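Long-range contact in Lem22 (PDB 5WD8), which is probably an effector protein of Legionella pneumophila, its molecular activity in the host unknown, built as a small bundle of helices: residues E7-K12 with D61-E66. Numbering follows the deposited sequence.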
ATOM      1  N   GLU A   7       6.445 -10.341   7.530  1.00 19.45           N
ATOM      2  CA  GLU A   7       6.010  -8.947   7.490  1.00 20.87           C
ATOM      3  C   GLU A   7       5.488  -8.570   6.109  1.00 19.46           C
ATOM      4  O   GLU A   7       4.433  -7.938   5.983  1.00 19.33           O
ATOM      5  CB  GLU A   7       7.162  -8.030   7.901  1.00 23.31           C
ATOM      6  CG  GLU A   7       7.514  -8.099   9.377  1.00 26.72           C
ATOM      7  CD  GLU A   7       6.369  -7.659  10.269  1.00 29.19           C
ATOM      8  OE1 GLU A   7       5.813  -6.567  10.031  1.00 30.16           O
ATOM      9  OE2 GLU A   7       6.025  -8.405  11.210  1.00 30.87           O
ATOM     10  N   LEU A   8       6.217  -8.950   5.056  1.00 19.15           N
ATOM     11  CA  LEU A   8       5.803  -8.580   3.706  1.00 18.94           C
ATOM     12  C   LEU A   8       4.555  -9.336   3.267  1.00 18.36           C
ATOM     13  O   LEU A   8       3.750  -8.802   2.496  1.00 17.44           O
ATOM     14  CB  LEU A   8       6.945  -8.818   2.719  1.00 19.76           C
ATOM     15  CG  LEU A   8       8.206  -7.980   2.944  1.00 20.92           C
ATOM     16  CD1 LEU A   8       9.133  -8.078   1.743  1.00 21.35           C
ATOM     17  CD2 LEU A   8       7.850  -6.529   3.235  1.00 21.33           C
ATOM     18  N   THR A   9       4.379 -10.574   3.735  1.00 18.66           N
ATOM     19  CA  THR A   9       3.163 -11.313   3.413  1.00 19.02           C
ATOM     20  C   THR A   9       1.939 -10.640   4.021  1.00 19.05           C
ATOM     21  O   THR A   9       0.905 -10.495   3.357  1.00 18.81           O
ATOM     22  CB  THR A   9       3.277 -12.759   3.899  1.00 20.06           C
ATOM     23  OG1 THR A   9       4.305 -13.433   3.162  1.00 20.53           O
ATOM     24  CG2 THR A   9       1.960 -13.495   3.705  1.00 20.76           C
ATOM     25  N   ARG A  10       2.041 -10.211   5.281  1.00 19.32           N
ATOM     26  CA  ARG A  10       0.929  -9.514   5.917  1.00 19.21           C
ATOM     27  C   ARG A  10       0.718  -8.136   5.301  1.00 19.05           C
ATOM     28  O   ARG A  10      -0.422  -7.678   5.166  1.00 18.81           O
ATOM     29  CB  ARG A  10       1.172  -9.401   7.421  1.00 19.69           C
ATOM     30  CG  ARG A  10       1.130 -10.729   8.157  1.00 20.21           C
ATOM     31  CD  ARG A  10       1.665 -10.594   9.573  1.00 20.30           C
ATOM     32  NE  ARG A  10       1.695 -11.876  10.270  1.00 20.36           N
ATOM     33  CZ  ARG A  10       2.194 -12.053  11.489  1.00 20.43           C
ATOM     34  NH1 ARG A  10       2.713 -11.027  12.150  1.00 20.30           N
ATOM     35  NH2 ARG A  10       2.180 -13.256  12.045  1.00 20.45           N
ATOM     36  N   LEU A  11       1.807  -7.459   4.927  1.00 19.21           N
ATOM     37  CA  LEU A  11       1.676  -6.159   4.275  1.00 19.57           C
ATOM     38  C   LEU A  11       0.996  -6.293   2.919  1.00 20.82           C
ATOM     39  O   LEU A  11       0.166  -5.455   2.549  1.00 20.38           O
ATOM     40  CB  LEU A  11       3.049  -5.504   4.125  1.00 18.57           C
ATOM     41  CG  LEU A  11       3.083  -4.174   3.371  1.00 17.38           C
ATOM     42  CD1 LEU A  11       2.205  -3.142   4.063  1.00 17.43           C
ATOM     43  CD2 LEU A  11       4.511  -3.665   3.234  1.00 16.90           C
ATOM     44  N   LYS A  12       1.344  -7.337   2.163  1.00 22.11           N
ATOM     45  CA  LYS A  12       0.692  -7.589   0.882  1.00 22.95           C
ATOM     46  C   LYS A  12      -0.811  -7.766   1.056  1.00 23.23           C
ATOM     47  O   LYS A  12      -1.608  -7.179   0.315  1.00 23.16           O
ATOM     48  CB  LYS A  12       1.304  -8.824   0.220  1.00 23.91           C
ATOM     49  CG  LYS A  12       0.884  -9.035  -1.224  1.00 25.09           C
ATOM     50  CD  LYS A  12       1.591 -10.238  -1.825  1.00 26.17           C
ATOM     51  CE  LYS A  12       0.856 -10.759  -3.049  1.00 27.08           C
ATOM     52  NZ  LYS A  12       1.407 -12.067  -3.503  1.00 27.90           N
ATOM     53  N   ASP A  61      12.375 -10.834  -2.135  1.00 19.72           N
ATOM     54  CA  ASP A  61      12.568  -9.939  -3.272  1.00 20.24           C
ATOM     55  C   ASP A  61      11.340  -9.928  -4.174  1.00 19.30           C
ATOM     56  O   ASP A  61      10.947  -8.874  -4.688  1.00 18.62           O
ATOM     57  CB  ASP A  61      13.810 -10.349  -4.061  1.00 22.04           C
ATOM     58  CG  ASP A  61      15.098 -10.020  -3.331  1.00 23.69           C
ATOM     59  OD1 ASP A  61      15.031  -9.364  -2.270  1.00 23.47           O
ATOM     60  OD2 ASP A  61      16.177 -10.417  -3.820  1.00 24.67           O
ATOM     61  N   ARG A  62      10.725 -11.094  -4.384  1.00 18.24           N
ATOM     62  CA  ARG A  62       9.509 -11.153  -5.189  1.00 18.56           C
ATOM     63  C   ARG A  62       8.351 -10.458  -4.483  1.00 18.11           C
ATOM     64  O   ARG A  62       7.531  -9.795  -5.129  1.00 18.18           O
ATOM     65  CB  ARG A  62       9.159 -12.608  -5.505  1.00 18.48           C
ATOM     66  CG  ARG A  62       7.862 -12.798  -6.279  1.00 18.44           C
ATOM     67  CD  ARG A  62       7.846 -11.997  -7.573  1.00 19.56           C
ATOM     68  NE  ARG A  62       9.072 -12.157  -8.349  1.00 20.26           N
ATOM     69  CZ  ARG A  62       9.358 -11.458  -9.442  1.00 21.15           C
ATOM     70  NH1 ARG A  62       8.504 -10.548  -9.890  1.00 21.36           N
ATOM     71  NH2 ARG A  62      10.497 -11.665 -10.089  1.00 21.47           N
ATOM     72  N   LEU A  63       8.265 -10.602  -3.158  1.00 17.65           N
ATOM     73  CA  LEU A  63       7.238  -9.889  -2.403  1.00 17.89           C
ATOM     74  C   LEU A  63       7.443  -8.382  -2.482  1.00 19.00           C
ATOM     75  O   LEU A  63       6.473  -7.618  -2.551  1.00 18.39           O
ATOM     76  CB  LEU A  63       7.235 -10.357  -0.947  1.00 17.53           C
ATOM     77  CG  LEU A  63       6.555 -11.697  -0.664  1.00 17.10           C
ATOM     78  CD1 LEU A  63       6.931 -12.210   0.719  1.00 16.27           C
ATOM     79  CD2 LEU A  63       5.045 -11.571  -0.801  1.00 16.60           C
ATOM     80  N   LYS A  64       8.702  -7.933  -2.465  1.00 20.16           N
ATOM     81  CA  LYS A  64       8.983  -6.506  -2.594  1.00 21.01           C
ATOM     82  C   LYS A  64       8.515  -5.969  -3.940  1.00 20.75           C
ATOM     83  O   LYS A  64       7.995  -4.850  -4.024  1.00 20.94           O
ATOM     84  CB  LYS A  64      10.477  -6.244  -2.405  1.00 22.22           C
ATOM     85  CG  LYS A  64      10.949  -6.312  -0.963  1.00 23.29           C
ATOM     86  CD  LYS A  64      12.462  -6.189  -0.876  1.00 24.69           C
ATOM     87  CE  LYS A  64      12.914  -4.755  -1.105  1.00 25.81           C
ATOM     88  NZ  LYS A  64      14.392  -4.612  -0.988  1.00 26.87           N
ATOM     89  N   ILE A  65       8.698  -6.750  -5.007  1.00 20.58           N
ATOM     90  CA  ILE A  65       8.254  -6.318  -6.328  1.00 20.53           C
ATOM     91  C   ILE A  65       6.734  -6.235  -6.378  1.00 20.47           C
ATOM     92  O   ILE A  65       6.167  -5.287  -6.937  1.00 20.39           O
ATOM     93  CB  ILE A  65       8.812  -7.261  -7.410  1.00 21.19           C
ATOM     94  CG1 ILE A  65      10.337  -7.155  -7.474  1.00 21.11           C
ATOM     95  CG2 ILE A  65       8.200  -6.947  -8.768  1.00 21.53           C
ATOM     96  CD1 ILE A  65      11.001  -8.316  -8.183  1.00 21.60           C
ATOM     97  N   GLU A  66       6.049  -7.218  -5.790  1.00 20.13           N
ATOM     98  CA  GLU A  66       4.590  -7.196  -5.775  1.00 20.18           C
ATOM     99  C   GLU A  66       4.055  -6.084  -4.880  1.00 18.53           C
ATOM    100  O   GLU A  66       3.010  -5.498  -5.184  1.00 18.54           O
ATOM    101  CB  GLU A  66       4.051  -8.554  -5.325  1.00 20.72           C
ATOM    102  CG  GLU A  66       4.255  -9.661  -6.348  1.00 22.72           C
ATOM    103  CD  GLU A  66       4.105 -11.046  -5.750  1.00 24.52           C
ATOM    104  OE1 GLU A  66       4.054 -11.157  -4.507  1.00 25.09           O
ATOM    105  OE2 GLU A  66       4.041 -12.025  -6.523  1.00 25.48           O
TER
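K12 sends CG away from its own backbone N (chi1 -169°) and then runs nearly straight to NZ, while E66, with CG opposite the carbonyl carbon and beside the backbone N, extends its carboxylate to meet it. The two join the first and last long helices of an all-helical bundle, 4-24 and 58-89. These run in the same general direction here, the short segments inclined by 24° with their axes 9.9 Å apart, since the chain goes back along helix 28-47 in between.

The backbones come nearest at L8 and L63, whose CA atoms lie 6.4 Å apart. Both leucines point toward the opposite helix, and they slant across one another: CB of L8 rests 3.9 Å from CD1 of L63, and the CD1 branch of L8 reaches past the base of L63 to the aliphatic CG of K64, 3.7 Å away. To this contact K64 offers the aliphatic base of its chain, which bends at chi3 and carries the ammonium off from helix 4-24. L8 is buried because the bundle closes round it, with V60 and I67 of helix 58-89, M46 of helix 28-47 and L49 of helix 49-52 all against it.

L63 sits farther out and spreads its two methyls between neighbours one turn apart. CD1 lies by T9, whose OG1 is hydrogen-bonded to V5 O within its own helix; CD2 packs 3.8 Å from CD of K12, the lysine chain crossing the leucine at about a right angle. The lysine methylenes thus lie against L63 before the chain ends at the carboxylate of E66. There NZ of K12 forms a salt bridge with OE1 of E66 at 3.0 Å, approaching from above the carboxylate, 58° out of its plane.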